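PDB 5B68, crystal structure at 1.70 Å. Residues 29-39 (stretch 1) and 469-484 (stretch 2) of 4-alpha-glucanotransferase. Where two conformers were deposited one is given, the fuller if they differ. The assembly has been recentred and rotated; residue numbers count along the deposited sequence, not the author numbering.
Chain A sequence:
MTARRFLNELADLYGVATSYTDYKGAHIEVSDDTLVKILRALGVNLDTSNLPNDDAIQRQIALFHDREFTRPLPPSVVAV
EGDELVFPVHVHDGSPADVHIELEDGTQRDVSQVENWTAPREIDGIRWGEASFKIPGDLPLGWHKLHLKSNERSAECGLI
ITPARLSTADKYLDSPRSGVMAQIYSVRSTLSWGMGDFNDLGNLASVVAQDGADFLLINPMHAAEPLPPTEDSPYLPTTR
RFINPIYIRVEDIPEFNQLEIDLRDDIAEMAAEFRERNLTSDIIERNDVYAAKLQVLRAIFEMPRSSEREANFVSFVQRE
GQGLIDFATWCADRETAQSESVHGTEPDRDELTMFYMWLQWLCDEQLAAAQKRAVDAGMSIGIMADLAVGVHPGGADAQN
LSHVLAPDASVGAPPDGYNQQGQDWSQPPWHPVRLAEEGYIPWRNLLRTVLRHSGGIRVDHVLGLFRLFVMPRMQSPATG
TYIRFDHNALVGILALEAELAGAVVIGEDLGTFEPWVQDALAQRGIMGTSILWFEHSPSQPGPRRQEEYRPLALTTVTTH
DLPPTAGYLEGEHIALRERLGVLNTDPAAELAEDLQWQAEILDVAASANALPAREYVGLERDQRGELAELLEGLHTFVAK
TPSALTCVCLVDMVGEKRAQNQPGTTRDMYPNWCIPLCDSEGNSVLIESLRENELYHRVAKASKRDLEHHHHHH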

ATOM      1  N   GLU A  29     -18.285  -8.495 -22.369  1.00 34.80           N
ATOM      2  CA  GLU A  29     -18.181  -7.339 -23.239  1.00 34.97           C
ATOM      3  C   GLU A  29     -18.826  -6.219 -22.465  1.00 34.84           C
ATOM      4  O   GLU A  29     -19.920  -6.347 -21.969  1.00 33.97           O
ATOM      5  CB  GLU A  29     -18.879  -7.537 -24.575  1.00 41.55           C
ATOM      6  CG  GLU A  29     -18.671  -6.364 -25.537  1.00 40.06           C
ATOM      7  CD  GLU A  29     -19.049  -6.716 -26.984  1.00 49.83           C
ATOM      8  OE1 GLU A  29     -18.608  -5.982 -27.891  1.00 51.29           O
ATOM      9  OE2 GLU A  29     -19.770  -7.723 -27.216  1.00 49.86           O
ATOM     10  N   VAL A  30     -18.090  -5.133 -22.357  1.00 29.52           N
ATOM     11  CA  VAL A  30     -18.447  -4.040 -21.505  1.00 27.71           C
ATOM     12  C   VAL A  30     -19.556  -3.293 -22.197  1.00 25.07           C
ATOM     13  O   VAL A  30     -19.533  -3.134 -23.424  1.00 28.20           O
ATOM     14  CB  VAL A  30     -17.202  -3.147 -21.242  1.00 28.53           C
ATOM     15  CG1 VAL A  30     -17.586  -1.877 -20.498  1.00 31.09           C
ATOM     16  CG2 VAL A  30     -16.149  -3.950 -20.449  1.00 29.46           C
ATOM     17  N   SER A  31     -20.491  -2.810 -21.429  1.00 24.56           N
ATOM     18  CA  SER A  31     -21.618  -2.089 -22.025  1.00 27.59           C
ATOM     19  C   SER A  31     -21.214  -0.711 -22.564  1.00 27.29           C
ATOM     20  O   SER A  31     -20.244  -0.094 -22.092  1.00 23.96           O
ATOM     21  CB  SER A  31     -22.730  -1.914 -21.029  1.00 26.08           C
ATOM     22  OG  SER A  31     -22.424  -1.005 -20.010  1.00 32.29           O
ATOM     23  N   ASP A  32     -21.992  -0.205 -23.531  1.00 28.62           N
ATOM     24  CA  ASP A  32     -21.834   1.156 -24.004  1.00 28.39           C
ATOM     25  C   ASP A  32     -21.909   2.121 -22.818  1.00 30.20           C
ATOM     26  O   ASP A  32     -21.131   3.073 -22.748  1.00 27.24           O
ATOM     27  CB  ASP A  32     -22.970   1.541 -24.984  1.00 31.17           C
ATOM     28  CG  ASP A  32     -22.864   0.889 -26.361  1.00 36.17           C
ATOM     29  OD1 ASP A  32     -21.945   0.058 -26.603  1.00 32.08           O
ATOM     30  OD2 ASP A  32     -23.737   1.242 -27.217  1.00 35.39           O
ATOM     31  N   ASP A  33     -22.887   1.893 -21.933  1.00 27.75           N
ATOM     32  CA  ASP A  33     -23.176   2.785 -20.811  1.00 29.52           C
ATOM     33  C   ASP A  33     -21.965   2.922 -19.901  1.00 25.93           C
ATOM     34  O   ASP A  33     -21.629   4.006 -19.425  1.00 27.98           O
ATOM     35  CB  ASP A  33     -24.376   2.247 -19.966  1.00 28.30           C
ATOM     36  CG  ASP A  33     -24.845   3.201 -18.944  1.00 29.69           C
ATOM     37  OD1 ASP A  33     -25.303   4.303 -19.298  1.00 33.31           O
ATOM     38  OD2 ASP A  33     -24.729   2.904 -17.740  1.00 32.41           O
ATOM     39  N   THR A  34     -21.311   1.812 -19.665  1.00 25.91           N
ATOM     40  CA  THR A  34     -20.110   1.788 -18.800  1.00 25.55           C
ATOM     41  C   THR A  34     -18.966   2.566 -19.497  1.00 24.08           C
ATOM     42  O   THR A  34     -18.259   3.326 -18.857  1.00 21.75           O
ATOM     43  CB  THR A  34     -19.700   0.343 -18.476  1.00 25.44           C
ATOM     44  OG1 THR A  34     -20.668  -0.215 -17.550  1.00 28.31           O
ATOM     45  CG2 THR A  34     -18.248   0.317 -17.902  1.00 25.12           C
ATOM     46  N   LEU A  35     -18.782   2.339 -20.791  1.00 27.08           N
ATOM     47  CA  LEU A  35     -17.719   3.037 -21.494  1.00 27.86           C
ATOM     48  C   LEU A  35     -17.913   4.548 -21.390  1.00 29.06           C
ATOM     49  O   LEU A  35     -16.985   5.279 -21.080  1.00 26.05           O
ATOM     50  CB  LEU A  35     -17.657   2.620 -22.947  1.00 25.67           C
ATOM     51  CG  LEU A  35     -17.173   1.172 -23.191  1.00 26.61           C
ATOM     52  CD1 LEU A  35     -17.246   0.848 -24.684  1.00 25.75           C
ATOM     53  CD2 LEU A  35     -15.788   0.828 -22.598  1.00 23.88           C
ATOM     54  N   VAL A  36     -19.116   4.991 -21.693  1.00 27.60           N
ATOM     55  CA  VAL A  36     -19.426   6.402 -21.625  1.00 27.54           C
ATOM     56  C   VAL A  36     -19.208   6.942 -20.234  1.00 23.44           C
ATOM     57  O   VAL A  36     -18.654   8.058 -20.091  1.00 26.03           O
ATOM     58  CB  VAL A  36     -20.881   6.664 -22.158  1.00 27.11           C
ATOM     59  CG1 VAL A  36     -21.319   8.072 -21.894  1.00 29.81           C
ATOM     60  CG2 VAL A  36     -20.970   6.346 -23.650  1.00 26.66           C
ATOM     61  N   LYS A  37     -19.662   6.238 -19.199  1.00 24.05           N
ATOM     62  CA  LYS A  37     -19.558   6.798 -17.832  1.00 24.67           C
ATOM     63  C   LYS A  37     -18.085   6.835 -17.350  1.00 22.66           C
ATOM     64  O   LYS A  37     -17.683   7.749 -16.676  1.00 23.17           O
ATOM     65  CB  LYS A  37     -20.383   5.996 -16.832  1.00 26.32           C
ATOM     66  CG  LYS A  37     -21.851   6.308 -17.018  1.00 28.18           C
ATOM     67  CD  LYS A  37     -22.737   5.343 -16.264  1.00 26.77           C
ATOM     68  CE  LYS A  37     -24.153   5.916 -16.203  1.00 28.91           C
ATOM     69  NZ  LYS A  37     -25.090   4.794 -15.831  1.00 31.85           N
ATOM     70  N   ILE A  38     -17.301   5.849 -17.737  1.00 22.65           N
ATOM     71  CA  ILE A  38     -15.880   5.848 -17.363  1.00 20.47           C
ATOM     72  C   ILE A  38     -15.152   6.920 -18.182  1.00 21.42           C
ATOM     73  O   ILE A  38     -14.387   7.656 -17.617  1.00 19.61           O
ATOM     74  CB  ILE A  38     -15.228   4.469 -17.555  1.00 21.62           C
ATOM     75  CG1 ILE A  38     -15.919   3.470 -16.620  1.00 21.89           C
ATOM     76  CG2 ILE A  38     -13.706   4.527 -17.242  1.00 20.86           C
ATOM     77  CD1 ILE A  38     -15.911   3.882 -15.182  1.00 21.57           C
ATOM     78  N   LEU A  39     -15.458   7.066 -19.463  1.00 21.57           N
ATOM     79  CA  LEU A  39     -14.867   8.185 -20.243  1.00 21.92           C
ATOM     80  C   LEU A  39     -15.181   9.555 -19.640  1.00 23.27           C
ATOM     81  O   LEU A  39     -14.310  10.397 -19.512  1.00 24.29           O
ATOM     82  CB  LEU A  39     -15.298   8.103 -21.684  1.00 23.44           C
ATOM     83  CG  LEU A  39     -14.615   6.948 -22.414  1.00 19.62           C
ATOM     84  CD1 LEU A  39     -15.317   6.607 -23.730  1.00 19.89           C
ATOM     85  CD2 LEU A  39     -13.175   7.288 -22.759  1.00 19.87           C
ATOM     86  N   PHE A 469      -9.417  -2.230 -11.955  1.00 20.71           N
ATOM     87  CA  PHE A 469     -10.840  -2.428 -12.203  1.00 20.93           C
ATOM     88  C   PHE A 469     -11.632  -1.374 -11.513  1.00 20.65           C
ATOM     89  O   PHE A 469     -11.500  -1.237 -10.319  1.00 20.91           O
ATOM     90  CB  PHE A 469     -11.270  -3.803 -11.723  1.00 23.05           C
ATOM     91  CG  PHE A 469     -12.627  -4.182 -12.180  1.00 24.45           C
ATOM     92  CD1 PHE A 469     -12.849  -4.615 -13.487  1.00 26.05           C
ATOM     93  CD2 PHE A 469     -13.702  -4.068 -11.328  1.00 25.03           C
ATOM     94  CE1 PHE A 469     -14.138  -4.931 -13.916  1.00 29.05           C
ATOM     95  CE2 PHE A 469     -14.991  -4.373 -11.754  1.00 26.10           C
ATOM     96  CZ  PHE A 469     -15.214  -4.809 -13.031  1.00 25.91           C
ATOM     97  N   VAL A 470     -12.415  -0.626 -12.275  1.00 21.16           N
ATOM     98  CA  VAL A 470     -13.202   0.490 -11.773  1.00 21.96           C
ATOM     99  C   VAL A 470     -14.642   0.379 -12.252  1.00 23.71           C
ATOM    100  O   VAL A 470     -14.896  -0.105 -13.372  1.00 22.72           O
ATOM    101  CB  VAL A 470     -12.624   1.873 -12.248  1.00 22.28           C
ATOM    102  CG1 VAL A 470     -11.255   2.091 -11.645  1.00 23.27           C
ATOM    103  CG2 VAL A 470     -12.514   1.978 -13.749  1.00 22.63           C
ATOM    104  N   MET A 471     -15.552   0.960 -11.475  1.00 23.64           N
ATOM    105  CA  MET A 471     -16.950   1.009 -11.834  1.00 26.05           C
ATOM    106  C   MET A 471     -17.434   2.420 -11.641  1.00 23.70           C
ATOM    107  O   MET A 471     -16.860   3.156 -10.864  1.00 24.15           O
ATOM    108  CB  MET A 471     -17.720   0.039 -10.934  1.00 25.76           C
ATOM    109  CG  MET A 471     -17.694   0.475  -9.473  1.00 28.14           C
ATOM    110  SD  MET A 471     -17.837  -0.895  -8.327  1.00 28.68           S
ATOM    111  CE  MET A 471     -16.200  -1.587  -8.602  1.00 30.79           C
ATOM    112  N   PRO A 472     -18.450   2.861 -12.417  1.00 22.95           N
ATOM    113  CA  PRO A 472     -19.007   4.187 -12.133  1.00 24.20           C
ATOM    114  C   PRO A 472     -19.433   4.223 -10.672  1.00 24.11           C
ATOM    115  O   PRO A 472     -19.926   3.224 -10.138  1.00 26.60           O
ATOM    116  CB  PRO A 472     -20.221   4.248 -13.055  1.00 24.27           C
ATOM    117  CG  PRO A 472     -19.907   3.331 -14.153  1.00 24.37           C
ATOM    118  CD  PRO A 472     -19.118   2.208 -13.572  1.00 22.75           C
ATOM    119  N   ARG A 473     -19.207   5.339 -10.019  1.00 25.41           N
ATOM    120  CA  ARG A 473     -19.378   5.372  -8.600  1.00 26.95           C
ATOM    121  C   ARG A 473     -20.836   5.059  -8.277  1.00 31.74           C
ATOM    122  O   ARG A 473     -21.724   5.524  -8.946  1.00 30.24           O
ATOM    123  CB  ARG A 473     -18.959   6.728  -8.048  1.00 27.80           C
ATOM    124  CG  ARG A 473     -18.797   6.743  -6.549  1.00 30.50           C
ATOM    125  CD  ARG A 473     -17.927   7.884  -6.086  1.00 29.71           C
ATOM    126  NE  ARG A 473     -16.515   7.573  -6.183  1.00 26.65           N
ATOM    127  CZ  ARG A 473     -15.862   6.811  -5.326  1.00 29.00           C
ATOM    128  NH1 ARG A 473     -16.494   6.275  -4.304  1.00 25.52           N
ATOM    129  NH2 ARG A 473     -14.578   6.588  -5.492  1.00 24.35           N
ATOM    130  N   MET A 474     -21.046   4.249  -7.254  1.00 32.53           N
ATOM    131  CA  MET A 474     -22.374   3.860  -6.770  1.00 35.58           C
ATOM    132  C   MET A 474     -23.065   2.790  -7.609  1.00 33.62           C
ATOM    133  O   MET A 474     -24.214   2.482  -7.391  1.00 38.58           O
ATOM    134  CB  MET A 474     -23.295   5.061  -6.586  1.00 40.93           C
ATOM    135  CG  MET A 474     -23.100   5.828  -5.286  1.00 48.62           C
ATOM    136  SD  MET A 474     -23.565   4.979  -3.762  1.00 55.27           S
ATOM    137  CE  MET A 474     -25.313   4.696  -3.953  1.00 52.96           C
ATOM    138  N   GLN A 475     -22.340   2.203  -8.541  1.00 29.02           N
ATOM    139  CA  GLN A 475     -22.855   1.111  -9.336  1.00 29.25           C
ATOM    140  C   GLN A 475     -22.234  -0.197  -8.900  1.00 31.20           C
ATOM    141  O   GLN A 475     -21.225  -0.218  -8.234  1.00 31.74           O
ATOM    142  CB  GLN A 475     -22.592   1.330 -10.823  1.00 31.17           C
ATOM    143  CG  GLN A 475     -23.394   2.450 -11.440  1.00 30.42           C
ATOM    144  CD  GLN A 475     -23.406   2.389 -12.943  1.00 30.72           C
ATOM    145  OE1 GLN A 475     -22.918   1.444 -13.531  1.00 31.89           O
ATOM    146  NE2 GLN A 475     -23.970   3.394 -13.564  1.00 28.50           N
ATOM    147  N   SER A 476     -22.894  -1.281  -9.257  1.00 31.49           N
ATOM    148  CA  SER A 476     -22.412  -2.633  -9.044  1.00 34.38           C
ATOM    149  C   SER A 476     -21.062  -2.851  -9.739  1.00 30.98           C
ATOM    150  O   SER A 476     -20.819  -2.374 -10.876  1.00 32.48           O
ATOM    151  CB  SER A 476     -23.415  -3.630  -9.642  1.00 34.16           C
ATOM    152  OG  SER A 476     -22.942  -4.973  -9.571  1.00 39.73           O
ATOM    153  N   PRO A 477     -20.213  -3.650  -9.112  1.00 30.36           N
ATOM    154  CA  PRO A 477     -18.958  -4.016  -9.772  1.00 29.51           C
ATOM    155  C   PRO A 477     -19.112  -4.780 -11.091  1.00 30.21           C
ATOM    156  O   PRO A 477     -18.229  -4.732 -11.953  1.00 28.06           O
ATOM    157  CB  PRO A 477     -18.244  -4.834  -8.711  1.00 31.83           C
ATOM    158  CG  PRO A 477     -18.866  -4.417  -7.395  1.00 30.90           C
ATOM    159  CD  PRO A 477     -20.237  -3.975  -7.666  1.00 29.18           C
ATOM    160  N   ALA A 478     -20.219  -5.517 -11.265  1.00 30.19           N
ATOM    161  CA  ALA A 478     -20.562  -6.114 -12.561  1.00 31.86           C
ATOM    162  C   ALA A 478     -20.580  -5.129 -13.723  1.00 33.35           C
ATOM    163  O   ALA A 478     -20.423  -5.557 -14.839  1.00 34.88           O
ATOM    164  CB  ALA A 478     -21.952  -6.833 -12.482  1.00 34.45           C
ATOM    165  N   THR A 479     -20.804  -3.837 -13.449  1.00 28.89           N
ATOM    166  CA  THR A 479     -20.812  -2.779 -14.429  1.00 27.38           C
ATOM    167  C   THR A 479     -19.448  -2.150 -14.707  1.00 28.21           C
ATOM    168  O   THR A 479     -19.383  -1.230 -15.501  1.00 33.66           O
ATOM    169  CB  THR A 479     -21.814  -1.669 -14.095  1.00 26.47           C
ATOM    170  OG1 THR A 479     -21.398  -0.870 -12.972  1.00 28.62           O
ATOM    171  CG2 THR A 479     -23.196  -2.324 -13.794  1.00 29.17           C
ATOM    172  N   GLY A 480     -18.385  -2.670 -14.107  1.00 24.54           N
ATOM    173  CA  GLY A 480     -17.083  -2.046 -14.269  1.00 24.58           C
ATOM    174  C   GLY A 480     -16.293  -2.533 -15.456  1.00 24.22           C
ATOM    175  O   GLY A 480     -16.731  -3.364 -16.300  1.00 23.00           O
ATOM    176  N   THR A 481     -15.101  -1.943 -15.544  1.00 20.78           N
ATOM    177  CA  THR A 481     -14.133  -2.309 -16.533  1.00 22.84           C
ATOM    178  C   THR A 481     -12.730  -1.906 -16.055  1.00 22.31           C
ATOM    179  O   THR A 481     -12.619  -1.351 -14.968  1.00 22.61           O
ATOM    180  CB  THR A 481     -14.452  -1.691 -17.891  1.00 20.85           C
ATOM    181  OG1 THR A 481     -13.611  -2.298 -18.850  1.00 22.97           O
ATOM    182  CG2 THR A 481     -14.310  -0.185 -17.936  1.00 22.95           C
ATOM    183  N   TYR A 482     -11.717  -2.213 -16.849  1.00 22.83           N
ATOM    184  CA  TYR A 482     -10.346  -1.904 -16.532  1.00 20.13           C
ATOM    185  C   TYR A 482      -9.936  -0.587 -17.153  1.00 21.20           C
ATOM    186  O   TYR A 482     -10.300  -0.297 -18.262  1.00 19.58           O
ATOM    187  CB  TYR A 482      -9.420  -3.007 -17.038  1.00 22.11           C
ATOM    188  CG  TYR A 482      -9.426  -4.201 -16.140  1.00 23.98           C
ATOM    189  CD1 TYR A 482      -8.731  -4.179 -14.956  1.00 24.30           C
ATOM    190  CD2 TYR A 482     -10.184  -5.319 -16.435  1.00 26.85           C
ATOM    191  CE1 TYR A 482      -8.753  -5.242 -14.105  1.00 26.67           C
ATOM    192  CE2 TYR A 482     -10.213  -6.394 -15.583  1.00 27.69           C
ATOM    193  CZ  TYR A 482      -9.491  -6.344 -14.419  1.00 28.79           C
ATOM    194  OH  TYR A 482      -9.491  -7.390 -13.555  1.00 34.53           O
ATOM    195  N   ILE A 483      -9.197   0.201 -16.401  1.00 20.34           N
ATOM    196  CA  ILE A 483      -8.458   1.342 -16.969  1.00 21.56           C
ATOM    197  C   ILE A 483      -6.995   1.056 -16.838  1.00 20.28           C
ATOM    198  O   ILE A 483      -6.537   0.599 -15.797  1.00 20.19           O
ATOM    199  CB  ILE A 483      -8.806   2.693 -16.328  1.00 22.85           C
ATOM    200  CG1 ILE A 483      -8.624   2.682 -14.822  1.00 24.94           C
ATOM    201  CG2 ILE A 483     -10.235   3.064 -16.668  1.00 23.51           C
ATOM    202  CD1 ILE A 483      -8.892   4.085 -14.236  1.00 26.09           C
ATOM    203  N   ARG A 484      -6.270   1.309 -17.913  0.50 20.93           N
ATOM    204  CA  ARG A 484      -4.821   1.080 -18.027  0.50 21.31           C
ATOM    205  C   ARG A 484      -3.986   2.251 -17.500  0.50 20.07           C
ATOM    206  O   ARG A 484      -4.351   3.408 -17.723  0.50 21.75           O
ATOM    207  CB  ARG A 484      -4.527   0.815 -19.525  0.50 22.82           C
ATOM    208  CG  ARG A 484      -3.079   0.732 -19.966  0.50 25.34           C
ATOM    209  CD  ARG A 484      -2.834  -0.042 -21.272  0.50 27.57           C
ATOM    210  NE  ARG A 484      -3.658   0.259 -22.452  0.50 31.42           N
ATOM    211  CZ  ARG A 484      -3.664   1.412 -23.098  0.50 31.72           C
ATOM    212  NH1 ARG A 484      -2.940   2.417 -22.651  0.50 34.79           N
ATOM    213  NH2 ARG A 484      -4.404   1.549 -24.181  0.50 35.22           N
TER

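The opening turns of a helix, from Asp32 onward, pack against a two-stranded hairpin-like unit whose strands, 469-472 and 481-484, are tied by reciprocal backbone bonds between Val470 and Thr481. The helix crosses the first strand at 95° and runs at 36° to the second, and the contact buries 458 Å² in all.

The apolar part is built around Ile38. Its CA-to-CB bond points sideways, but with both chi angles in m the chain reaches across to the strands. Ile38 CD1 lies 4.1 Å from Val470 CG2 and 4.0 Å from Pro472 CD, while Ile38 CG2 meets Ile483 CG2 at 3.8 Å. A beta-branched residue thus touches both strands at once, with CD1 and CG2 on different partners. One turn back, the methyl of Thr34 extends this patch, its CG2 4.0 Å from Thr481 CG2. Ahead of the helix, Val30 CG2 packs against the hydroxyl Thr481 OG1 at 3.4 Å, that oxygen being hydrogen-bonded elsewhere in the structure. Lys37 contributes its aliphatic base, with CB 3.8 Å from Pro472 CG.

The one assigned hydrogen bond between the stretches is short: Thr34 OG1 donates to Thr479 O at 2.6 Å. Threonine suits this buried site because its hydroxyl satisfies a backbone carbonyl while its methyl packs against the strand. The same residue is held at the helix start, where the N-cap Ser31 accepts from Thr34 N through OG at 3.0 Å.

At the more open edge, an extended Lys37 brings NZ within 2.7 Å of Asp33 OD2, an i to i+4 salt bridge along the helix, and close to the side chain of Gln475, which closes the type II turn begun by Pro472. At the 3-10 segment, Thr479 OG1 donates to Ser476 O at 2.6 Å, bracing the segment that presents the acceptor carbonyl. Gly480 leaves room there: a CB would clash with Val470 O.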